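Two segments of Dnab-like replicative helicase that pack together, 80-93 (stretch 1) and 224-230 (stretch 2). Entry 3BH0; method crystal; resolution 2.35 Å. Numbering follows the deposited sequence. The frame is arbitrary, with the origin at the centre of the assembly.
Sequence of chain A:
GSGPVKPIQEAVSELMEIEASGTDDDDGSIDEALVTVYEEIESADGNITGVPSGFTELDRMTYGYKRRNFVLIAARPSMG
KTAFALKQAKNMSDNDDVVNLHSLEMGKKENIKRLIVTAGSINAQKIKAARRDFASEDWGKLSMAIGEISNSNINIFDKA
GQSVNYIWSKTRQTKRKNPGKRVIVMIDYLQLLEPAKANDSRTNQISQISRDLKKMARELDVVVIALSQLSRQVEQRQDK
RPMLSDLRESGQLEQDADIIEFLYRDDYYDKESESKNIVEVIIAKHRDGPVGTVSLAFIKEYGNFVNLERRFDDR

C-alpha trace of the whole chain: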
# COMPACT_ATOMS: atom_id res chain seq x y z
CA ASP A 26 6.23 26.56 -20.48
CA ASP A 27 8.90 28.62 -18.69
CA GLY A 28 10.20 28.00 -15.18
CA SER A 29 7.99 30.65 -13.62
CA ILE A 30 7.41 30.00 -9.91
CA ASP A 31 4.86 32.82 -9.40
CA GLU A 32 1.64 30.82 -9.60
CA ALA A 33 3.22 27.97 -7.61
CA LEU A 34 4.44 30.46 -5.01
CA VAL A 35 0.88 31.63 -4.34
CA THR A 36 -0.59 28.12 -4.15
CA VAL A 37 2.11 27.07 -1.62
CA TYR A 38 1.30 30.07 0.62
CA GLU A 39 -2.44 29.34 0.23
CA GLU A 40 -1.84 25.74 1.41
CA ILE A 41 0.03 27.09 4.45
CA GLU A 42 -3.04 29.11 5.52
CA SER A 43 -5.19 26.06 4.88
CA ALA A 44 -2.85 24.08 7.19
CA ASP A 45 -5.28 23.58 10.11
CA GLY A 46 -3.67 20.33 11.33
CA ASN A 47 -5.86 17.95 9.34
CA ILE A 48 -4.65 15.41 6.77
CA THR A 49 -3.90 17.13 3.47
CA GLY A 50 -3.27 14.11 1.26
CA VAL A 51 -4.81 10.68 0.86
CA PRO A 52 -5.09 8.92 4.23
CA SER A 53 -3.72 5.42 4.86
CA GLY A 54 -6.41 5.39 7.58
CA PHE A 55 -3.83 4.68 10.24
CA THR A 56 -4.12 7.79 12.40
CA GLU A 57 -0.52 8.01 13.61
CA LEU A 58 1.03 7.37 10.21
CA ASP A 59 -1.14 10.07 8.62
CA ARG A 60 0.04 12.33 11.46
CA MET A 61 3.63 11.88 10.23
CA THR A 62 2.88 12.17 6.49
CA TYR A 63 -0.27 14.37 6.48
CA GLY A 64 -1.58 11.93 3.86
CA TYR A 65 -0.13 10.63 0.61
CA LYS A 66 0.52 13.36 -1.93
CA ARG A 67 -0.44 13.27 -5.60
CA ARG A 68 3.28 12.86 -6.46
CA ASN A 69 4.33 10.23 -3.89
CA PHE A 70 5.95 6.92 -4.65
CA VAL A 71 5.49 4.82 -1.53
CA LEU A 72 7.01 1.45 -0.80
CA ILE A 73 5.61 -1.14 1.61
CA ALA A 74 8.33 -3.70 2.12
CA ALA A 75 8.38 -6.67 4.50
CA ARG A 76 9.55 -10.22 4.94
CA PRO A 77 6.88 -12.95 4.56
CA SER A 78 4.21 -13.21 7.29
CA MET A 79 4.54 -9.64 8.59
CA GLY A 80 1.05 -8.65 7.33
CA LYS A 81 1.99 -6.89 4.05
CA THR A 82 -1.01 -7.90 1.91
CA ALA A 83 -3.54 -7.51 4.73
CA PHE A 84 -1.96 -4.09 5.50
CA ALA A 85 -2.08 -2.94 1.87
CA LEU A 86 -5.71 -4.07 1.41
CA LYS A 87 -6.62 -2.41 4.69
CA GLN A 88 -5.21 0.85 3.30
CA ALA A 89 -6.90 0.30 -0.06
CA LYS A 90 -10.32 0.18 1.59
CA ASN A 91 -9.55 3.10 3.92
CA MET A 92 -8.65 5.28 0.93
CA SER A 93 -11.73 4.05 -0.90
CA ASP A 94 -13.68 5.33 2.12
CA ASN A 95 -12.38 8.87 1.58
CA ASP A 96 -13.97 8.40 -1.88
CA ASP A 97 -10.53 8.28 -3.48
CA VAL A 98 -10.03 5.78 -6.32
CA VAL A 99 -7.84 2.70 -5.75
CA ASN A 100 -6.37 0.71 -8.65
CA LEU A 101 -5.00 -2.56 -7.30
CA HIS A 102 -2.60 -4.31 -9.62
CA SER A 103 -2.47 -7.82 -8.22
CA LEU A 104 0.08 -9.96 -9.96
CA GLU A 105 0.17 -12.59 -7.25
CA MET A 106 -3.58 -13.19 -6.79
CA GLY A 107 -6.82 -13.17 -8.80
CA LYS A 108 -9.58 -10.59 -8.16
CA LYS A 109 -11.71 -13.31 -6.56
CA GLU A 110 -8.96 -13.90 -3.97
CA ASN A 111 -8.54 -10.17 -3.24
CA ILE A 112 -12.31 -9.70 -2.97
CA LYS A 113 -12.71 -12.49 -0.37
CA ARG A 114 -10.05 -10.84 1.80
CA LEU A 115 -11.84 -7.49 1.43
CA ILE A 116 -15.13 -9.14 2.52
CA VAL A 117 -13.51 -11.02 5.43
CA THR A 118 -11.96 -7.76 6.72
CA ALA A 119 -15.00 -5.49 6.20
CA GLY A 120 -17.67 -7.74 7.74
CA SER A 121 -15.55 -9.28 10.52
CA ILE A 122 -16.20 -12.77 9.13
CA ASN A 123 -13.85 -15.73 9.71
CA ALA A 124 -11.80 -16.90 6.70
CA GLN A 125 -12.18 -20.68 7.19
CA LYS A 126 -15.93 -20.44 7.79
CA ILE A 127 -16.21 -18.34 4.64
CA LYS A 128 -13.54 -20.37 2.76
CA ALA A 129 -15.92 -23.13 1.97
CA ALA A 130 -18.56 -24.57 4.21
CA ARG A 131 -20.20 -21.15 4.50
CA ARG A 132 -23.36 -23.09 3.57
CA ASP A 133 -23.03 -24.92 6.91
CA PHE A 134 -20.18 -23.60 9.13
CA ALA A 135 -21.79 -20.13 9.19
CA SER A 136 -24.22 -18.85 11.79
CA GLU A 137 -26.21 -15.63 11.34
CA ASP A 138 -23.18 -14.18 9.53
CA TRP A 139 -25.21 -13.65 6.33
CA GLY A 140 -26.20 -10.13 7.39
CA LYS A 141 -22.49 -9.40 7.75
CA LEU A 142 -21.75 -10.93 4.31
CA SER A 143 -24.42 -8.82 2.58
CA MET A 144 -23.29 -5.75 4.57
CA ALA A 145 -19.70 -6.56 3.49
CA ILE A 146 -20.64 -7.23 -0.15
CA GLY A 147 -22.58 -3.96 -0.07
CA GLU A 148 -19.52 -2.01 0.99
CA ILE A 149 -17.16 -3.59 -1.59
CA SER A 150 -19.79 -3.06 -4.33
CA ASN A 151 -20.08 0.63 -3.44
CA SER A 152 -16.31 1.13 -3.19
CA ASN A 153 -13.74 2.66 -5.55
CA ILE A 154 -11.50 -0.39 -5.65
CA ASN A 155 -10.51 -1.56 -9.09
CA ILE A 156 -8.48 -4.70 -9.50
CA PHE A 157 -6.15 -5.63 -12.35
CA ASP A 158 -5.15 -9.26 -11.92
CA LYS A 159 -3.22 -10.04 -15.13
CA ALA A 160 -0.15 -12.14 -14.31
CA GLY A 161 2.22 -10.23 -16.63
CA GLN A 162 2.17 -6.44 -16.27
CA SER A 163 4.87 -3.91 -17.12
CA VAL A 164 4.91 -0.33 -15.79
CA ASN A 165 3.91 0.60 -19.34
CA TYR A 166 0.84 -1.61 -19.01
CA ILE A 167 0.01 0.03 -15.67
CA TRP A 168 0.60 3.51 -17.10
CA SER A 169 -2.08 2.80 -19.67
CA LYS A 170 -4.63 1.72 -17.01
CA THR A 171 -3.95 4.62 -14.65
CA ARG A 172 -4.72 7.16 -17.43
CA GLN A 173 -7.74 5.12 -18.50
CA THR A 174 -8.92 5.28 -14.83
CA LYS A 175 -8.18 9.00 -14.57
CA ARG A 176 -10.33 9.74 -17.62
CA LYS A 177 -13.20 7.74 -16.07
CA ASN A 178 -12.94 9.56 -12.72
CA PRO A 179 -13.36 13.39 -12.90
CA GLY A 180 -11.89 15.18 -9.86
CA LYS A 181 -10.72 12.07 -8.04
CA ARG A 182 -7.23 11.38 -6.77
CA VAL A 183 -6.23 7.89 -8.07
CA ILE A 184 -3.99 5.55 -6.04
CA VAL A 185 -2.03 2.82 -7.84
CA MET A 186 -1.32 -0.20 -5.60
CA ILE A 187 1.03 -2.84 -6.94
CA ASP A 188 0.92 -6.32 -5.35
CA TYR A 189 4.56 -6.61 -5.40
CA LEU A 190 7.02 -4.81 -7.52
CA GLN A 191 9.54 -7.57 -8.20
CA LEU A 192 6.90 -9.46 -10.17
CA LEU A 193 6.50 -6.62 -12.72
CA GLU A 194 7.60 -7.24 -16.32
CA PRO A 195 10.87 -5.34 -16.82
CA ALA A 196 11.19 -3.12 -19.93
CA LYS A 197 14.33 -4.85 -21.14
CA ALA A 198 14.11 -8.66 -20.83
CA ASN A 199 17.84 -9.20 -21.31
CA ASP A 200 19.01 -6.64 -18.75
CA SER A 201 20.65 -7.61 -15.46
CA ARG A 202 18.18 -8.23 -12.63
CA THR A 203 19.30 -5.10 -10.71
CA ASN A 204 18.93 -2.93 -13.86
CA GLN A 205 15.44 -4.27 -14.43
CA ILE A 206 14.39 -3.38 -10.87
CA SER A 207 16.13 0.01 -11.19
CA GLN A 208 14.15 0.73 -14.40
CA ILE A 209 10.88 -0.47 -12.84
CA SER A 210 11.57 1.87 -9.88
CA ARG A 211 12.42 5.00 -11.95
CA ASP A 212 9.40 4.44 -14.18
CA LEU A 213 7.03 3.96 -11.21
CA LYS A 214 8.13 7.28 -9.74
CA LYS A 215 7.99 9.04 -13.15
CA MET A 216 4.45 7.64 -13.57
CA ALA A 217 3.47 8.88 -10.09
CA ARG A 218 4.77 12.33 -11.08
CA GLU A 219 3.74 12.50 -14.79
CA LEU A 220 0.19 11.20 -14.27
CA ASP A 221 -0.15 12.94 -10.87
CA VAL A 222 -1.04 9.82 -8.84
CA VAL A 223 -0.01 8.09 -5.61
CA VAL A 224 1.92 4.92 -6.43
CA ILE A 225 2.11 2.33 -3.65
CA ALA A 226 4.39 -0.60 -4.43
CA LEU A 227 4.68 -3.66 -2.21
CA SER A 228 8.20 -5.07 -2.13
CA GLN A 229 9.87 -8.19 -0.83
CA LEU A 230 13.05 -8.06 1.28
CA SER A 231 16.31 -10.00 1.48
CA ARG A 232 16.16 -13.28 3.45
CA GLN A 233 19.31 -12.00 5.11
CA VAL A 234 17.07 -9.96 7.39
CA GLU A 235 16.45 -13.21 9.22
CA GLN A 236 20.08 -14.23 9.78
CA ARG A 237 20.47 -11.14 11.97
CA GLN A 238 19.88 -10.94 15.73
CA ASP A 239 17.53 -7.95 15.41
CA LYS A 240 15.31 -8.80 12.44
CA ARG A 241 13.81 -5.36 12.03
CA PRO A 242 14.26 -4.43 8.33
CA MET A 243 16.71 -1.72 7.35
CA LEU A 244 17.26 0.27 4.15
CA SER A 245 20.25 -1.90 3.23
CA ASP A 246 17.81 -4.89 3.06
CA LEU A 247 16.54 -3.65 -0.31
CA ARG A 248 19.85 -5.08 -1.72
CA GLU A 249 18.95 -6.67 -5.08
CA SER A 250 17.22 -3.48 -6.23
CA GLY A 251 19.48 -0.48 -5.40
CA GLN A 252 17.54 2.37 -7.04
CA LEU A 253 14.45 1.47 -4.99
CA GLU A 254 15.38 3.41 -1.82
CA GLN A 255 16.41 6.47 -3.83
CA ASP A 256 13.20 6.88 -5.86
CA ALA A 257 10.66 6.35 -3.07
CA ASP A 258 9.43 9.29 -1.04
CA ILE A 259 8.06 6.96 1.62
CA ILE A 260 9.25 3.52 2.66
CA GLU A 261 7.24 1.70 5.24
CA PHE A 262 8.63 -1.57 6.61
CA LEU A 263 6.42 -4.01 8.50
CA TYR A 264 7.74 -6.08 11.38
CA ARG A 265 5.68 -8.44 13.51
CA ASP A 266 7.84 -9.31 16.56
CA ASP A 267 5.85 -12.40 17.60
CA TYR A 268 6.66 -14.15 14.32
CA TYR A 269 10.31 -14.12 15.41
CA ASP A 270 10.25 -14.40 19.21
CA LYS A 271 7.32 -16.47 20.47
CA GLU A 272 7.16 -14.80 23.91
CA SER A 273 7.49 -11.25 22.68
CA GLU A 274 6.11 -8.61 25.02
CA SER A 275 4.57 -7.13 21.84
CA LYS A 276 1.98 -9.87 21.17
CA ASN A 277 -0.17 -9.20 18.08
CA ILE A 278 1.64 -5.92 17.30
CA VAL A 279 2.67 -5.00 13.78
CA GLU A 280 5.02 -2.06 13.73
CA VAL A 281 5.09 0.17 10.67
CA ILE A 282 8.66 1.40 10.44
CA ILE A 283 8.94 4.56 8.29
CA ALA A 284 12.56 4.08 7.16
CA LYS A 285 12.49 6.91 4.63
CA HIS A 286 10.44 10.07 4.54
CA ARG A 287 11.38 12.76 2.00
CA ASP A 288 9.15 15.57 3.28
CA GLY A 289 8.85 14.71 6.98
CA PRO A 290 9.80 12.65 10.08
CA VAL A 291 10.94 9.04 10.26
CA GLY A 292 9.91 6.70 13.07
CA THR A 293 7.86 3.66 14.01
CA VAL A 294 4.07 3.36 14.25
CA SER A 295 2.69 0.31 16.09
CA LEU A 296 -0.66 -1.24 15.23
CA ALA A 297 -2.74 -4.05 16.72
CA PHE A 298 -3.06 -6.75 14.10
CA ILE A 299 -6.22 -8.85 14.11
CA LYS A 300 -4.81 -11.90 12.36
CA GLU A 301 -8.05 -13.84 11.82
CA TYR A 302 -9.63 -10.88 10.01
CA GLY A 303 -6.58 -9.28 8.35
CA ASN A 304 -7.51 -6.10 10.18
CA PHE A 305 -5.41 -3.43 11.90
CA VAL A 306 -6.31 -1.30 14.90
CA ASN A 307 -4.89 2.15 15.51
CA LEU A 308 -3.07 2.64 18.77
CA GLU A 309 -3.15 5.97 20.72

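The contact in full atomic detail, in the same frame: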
# COMPACT_ATOMS: atom_id res chain seq x y z
N GLY A 80 2.37 -9.27 7.51
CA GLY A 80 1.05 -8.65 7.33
C GLY A 80 0.86 -7.74 6.12
O GLY A 80 -0.16 -7.07 5.99
N LYS A 81 1.85 -7.77 5.23
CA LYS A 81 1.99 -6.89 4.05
C LYS A 81 0.74 -6.76 3.18
O LYS A 81 0.31 -5.65 2.89
CB LYS A 81 3.17 -7.39 3.21
CG LYS A 81 3.61 -6.52 2.04
CD LYS A 81 5.01 -6.94 1.58
CE LYS A 81 5.02 -8.28 0.86
NZ LYS A 81 6.36 -8.94 0.97
N THR A 82 0.19 -7.89 2.76
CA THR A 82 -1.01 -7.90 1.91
C THR A 82 -2.23 -7.37 2.65
O THR A 82 -2.91 -6.46 2.17
CB THR A 82 -1.31 -9.32 1.34
OG1 THR A 82 -0.17 -9.79 0.60
CG2 THR A 82 -2.51 -9.29 0.39
N ALA A 83 -2.49 -7.94 3.82
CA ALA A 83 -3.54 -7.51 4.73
C ALA A 83 -3.46 -6.00 5.00
O ALA A 83 -4.47 -5.31 4.99
CB ALA A 83 -3.45 -8.30 6.05
N PHE A 84 -2.24 -5.51 5.22
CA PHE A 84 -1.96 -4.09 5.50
C PHE A 84 -2.25 -3.20 4.29
O PHE A 84 -2.86 -2.13 4.42
CB PHE A 84 -0.51 -3.95 5.95
CG PHE A 84 -0.07 -2.54 6.18
CD1 PHE A 84 -0.37 -1.88 7.36
CD2 PHE A 84 0.71 -1.90 5.23
CE1 PHE A 84 0.07 -0.57 7.58
CE2 PHE A 84 1.15 -0.59 5.45
CZ PHE A 84 0.82 0.07 6.62
N ALA A 85 -1.80 -3.65 3.11
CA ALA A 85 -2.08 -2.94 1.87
C ALA A 85 -3.59 -2.90 1.57
O ALA A 85 -4.14 -1.84 1.26
CB ALA A 85 -1.30 -3.55 0.72
N LEU A 86 -4.26 -4.04 1.68
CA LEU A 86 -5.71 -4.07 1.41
C LEU A 86 -6.47 -3.23 2.41
O LEU A 86 -7.45 -2.58 2.07
CB LEU A 86 -6.27 -5.50 1.33
CG LEU A 86 -5.83 -6.33 0.11
CD1 LEU A 86 -6.11 -7.78 0.32
CD2 LEU A 86 -6.44 -5.87 -1.21
N LYS A 87 -5.99 -3.21 3.65
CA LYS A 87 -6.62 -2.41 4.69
C LYS A 87 -6.61 -0.96 4.21
O LYS A 87 -7.67 -0.35 4.04
CB LYS A 87 -5.91 -2.62 6.02
CG LYS A 87 -6.45 -1.83 7.18
CD LYS A 87 -7.89 -2.19 7.50
CE LYS A 87 -8.44 -1.22 8.54
NZ LYS A 87 -9.79 -1.66 8.97
N GLN A 88 -5.41 -0.45 3.93
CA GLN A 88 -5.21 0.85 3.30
C GLN A 88 -6.08 1.09 2.08
O GLN A 88 -6.74 2.13 2.00
CB GLN A 88 -3.74 1.05 2.92
CG GLN A 88 -2.82 1.20 4.10
CD GLN A 88 -1.58 2.01 3.81
OE1 GLN A 88 -0.50 1.71 4.31
NE2 GLN A 88 -1.71 3.05 3.00
N ALA A 89 -6.10 0.14 1.15
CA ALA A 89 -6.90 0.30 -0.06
C ALA A 89 -8.35 0.66 0.26
O ALA A 89 -8.93 1.54 -0.36
CB ALA A 89 -6.84 -0.95 -0.92
N LYS A 90 -8.92 -0.01 1.26
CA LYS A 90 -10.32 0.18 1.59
C LYS A 90 -10.52 1.49 2.33
O LYS A 90 -11.53 2.16 2.11
CB LYS A 90 -10.85 -1.01 2.39
CG LYS A 90 -12.37 -1.24 2.25
CD LYS A 90 -13.09 -0.78 3.49
CE LYS A 90 -14.60 -0.84 3.33
NZ LYS A 90 -15.22 -0.59 4.68
N ASN A 91 -9.57 1.84 3.19
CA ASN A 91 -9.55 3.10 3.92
C ASN A 91 -9.51 4.33 3.02
O ASN A 91 -10.17 5.34 3.29
CB ASN A 91 -8.35 3.14 4.85
CG ASN A 91 -8.58 2.39 6.13
OD1 ASN A 91 -9.69 1.97 6.42
ND2 ASN A 91 -7.52 2.23 6.91
N MET A 92 -8.71 4.24 1.96
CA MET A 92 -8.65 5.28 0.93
C MET A 92 -9.91 5.32 0.09
O MET A 92 -10.36 6.40 -0.28
CB MET A 92 -7.46 5.05 0.01
CG MET A 92 -6.14 5.15 0.70
SD MET A 92 -4.86 4.59 -0.39
CE MET A 92 -3.52 4.63 0.76
N SER A 93 -10.46 4.15 -0.21
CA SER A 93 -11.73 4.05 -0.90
C SER A 93 -12.81 4.77 -0.10
O SER A 93 -13.69 5.40 -0.68
CB SER A 93 -12.13 2.60 -1.11
OG SER A 93 -13.44 2.51 -1.64
N VAL A 224 1.55 6.30 -6.15
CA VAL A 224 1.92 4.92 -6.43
C VAL A 224 2.37 4.27 -5.13
O VAL A 224 3.20 4.83 -4.42
CB VAL A 224 3.01 4.82 -7.50
CG1 VAL A 224 3.41 3.37 -7.75
CG2 VAL A 224 2.51 5.46 -8.80
N ILE A 225 1.76 3.13 -4.81
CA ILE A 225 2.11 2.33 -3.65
C ILE A 225 2.54 0.93 -4.13
O ILE A 225 1.72 0.12 -4.55
CB ILE A 225 0.95 2.22 -2.62
CG1 ILE A 225 0.54 3.61 -2.10
CG2 ILE A 225 1.39 1.39 -1.45
CD1 ILE A 225 -0.71 3.62 -1.26
N ALA A 226 3.85 0.68 -4.07
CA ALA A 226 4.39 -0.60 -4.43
C ALA A 226 4.79 -1.42 -3.20
O ALA A 226 5.56 -0.96 -2.33
CB ALA A 226 5.56 -0.44 -5.40
N LEU A 227 4.24 -2.63 -3.13
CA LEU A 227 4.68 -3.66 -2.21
C LEU A 227 6.00 -4.24 -2.73
O LEU A 227 6.19 -4.38 -3.93
CB LEU A 227 3.61 -4.76 -2.07
CG LEU A 227 2.53 -4.57 -1.01
CD1 LEU A 227 1.77 -3.27 -1.23
CD2 LEU A 227 1.55 -5.74 -0.97
N SER A 228 6.88 -4.60 -1.80
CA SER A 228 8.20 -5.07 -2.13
C SER A 228 8.65 -6.13 -1.13
O SER A 228 8.42 -6.02 0.07
CB SER A 228 9.20 -3.91 -2.14
OG SER A 228 10.53 -4.40 -2.21
N GLN A 229 9.32 -7.14 -1.66
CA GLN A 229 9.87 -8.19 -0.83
C GLN A 229 11.15 -7.66 -0.23
O GLN A 229 11.57 -6.55 -0.56
CB GLN A 229 10.10 -9.46 -1.68
CG GLN A 229 11.27 -9.41 -2.68
CD GLN A 229 11.18 -10.53 -3.76
OE1 GLN A 229 10.42 -11.49 -3.61
NE2 GLN A 229 11.93 -10.39 -4.83
N LEU A 230 11.76 -8.43 0.67
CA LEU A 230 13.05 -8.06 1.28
C LEU A 230 13.96 -9.26 1.30
O LEU A 230 13.50 -10.40 1.21
CB LEU A 230 12.88 -7.51 2.70
CG LEU A 230 12.39 -6.07 2.80
CD1 LEU A 230 11.89 -5.77 4.18
CD2 LEU A 230 13.47 -5.10 2.40

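The contact between residues 80-93 and 224-230 is a small, apolar packing of a helix against a β-strand, held by side-chain fit with no hydrogen bond passing between the two. It illustrates a general principle of α/β architecture: the helix bonds its backbone within itself and a strand must look to neighbouring strands, so what is left for the interface is the matching of side-chain surfaces.

The helix, residues 81-93, runs nearly antiparallel to strand 224-228, at 169°, with the axes 10.1 Å apart at closest approach. Its backbone is bonded internally, beginning with Phe 84 N to Gly 80 O at 2.7 Å. Gly 80 occupies the N-cap position with phi of 108°, a conformation in which a β-carbon would be jammed against the preceding carbonyl oxygen.

Alternation along the strand selects the residues that take part. Ile 225 and Leu 227 direct their CA-to-CB bonds toward the helix, whereas Ala 226 between them is out of reach. On the helix, Lys 81, Ala 85, Gln 88 and Met 92 point toward the strand, the three- and four-residue spacing that places side chains along one helical face.

Leu 227 is the centre of the contact. Its CD1 lies 3.6 Å from Ala 85 CB, while its CD2 lies 3.7 Å from Lys 81 CG, so that the aliphatic part of the lysine serves as apolar surface. Farther along, and in keeping with the antiparallel course, Ile 225 meets the later part of the helix: its CD1 is 3.6 Å from Met 92 CE.

The lysine's charged end reaches past this apolar patch. Lys 81 NZ comes within 3.7 Å of Ser 228 O without forming a hydrogen bond to it; the amine is satisfied elsewhere in the structure.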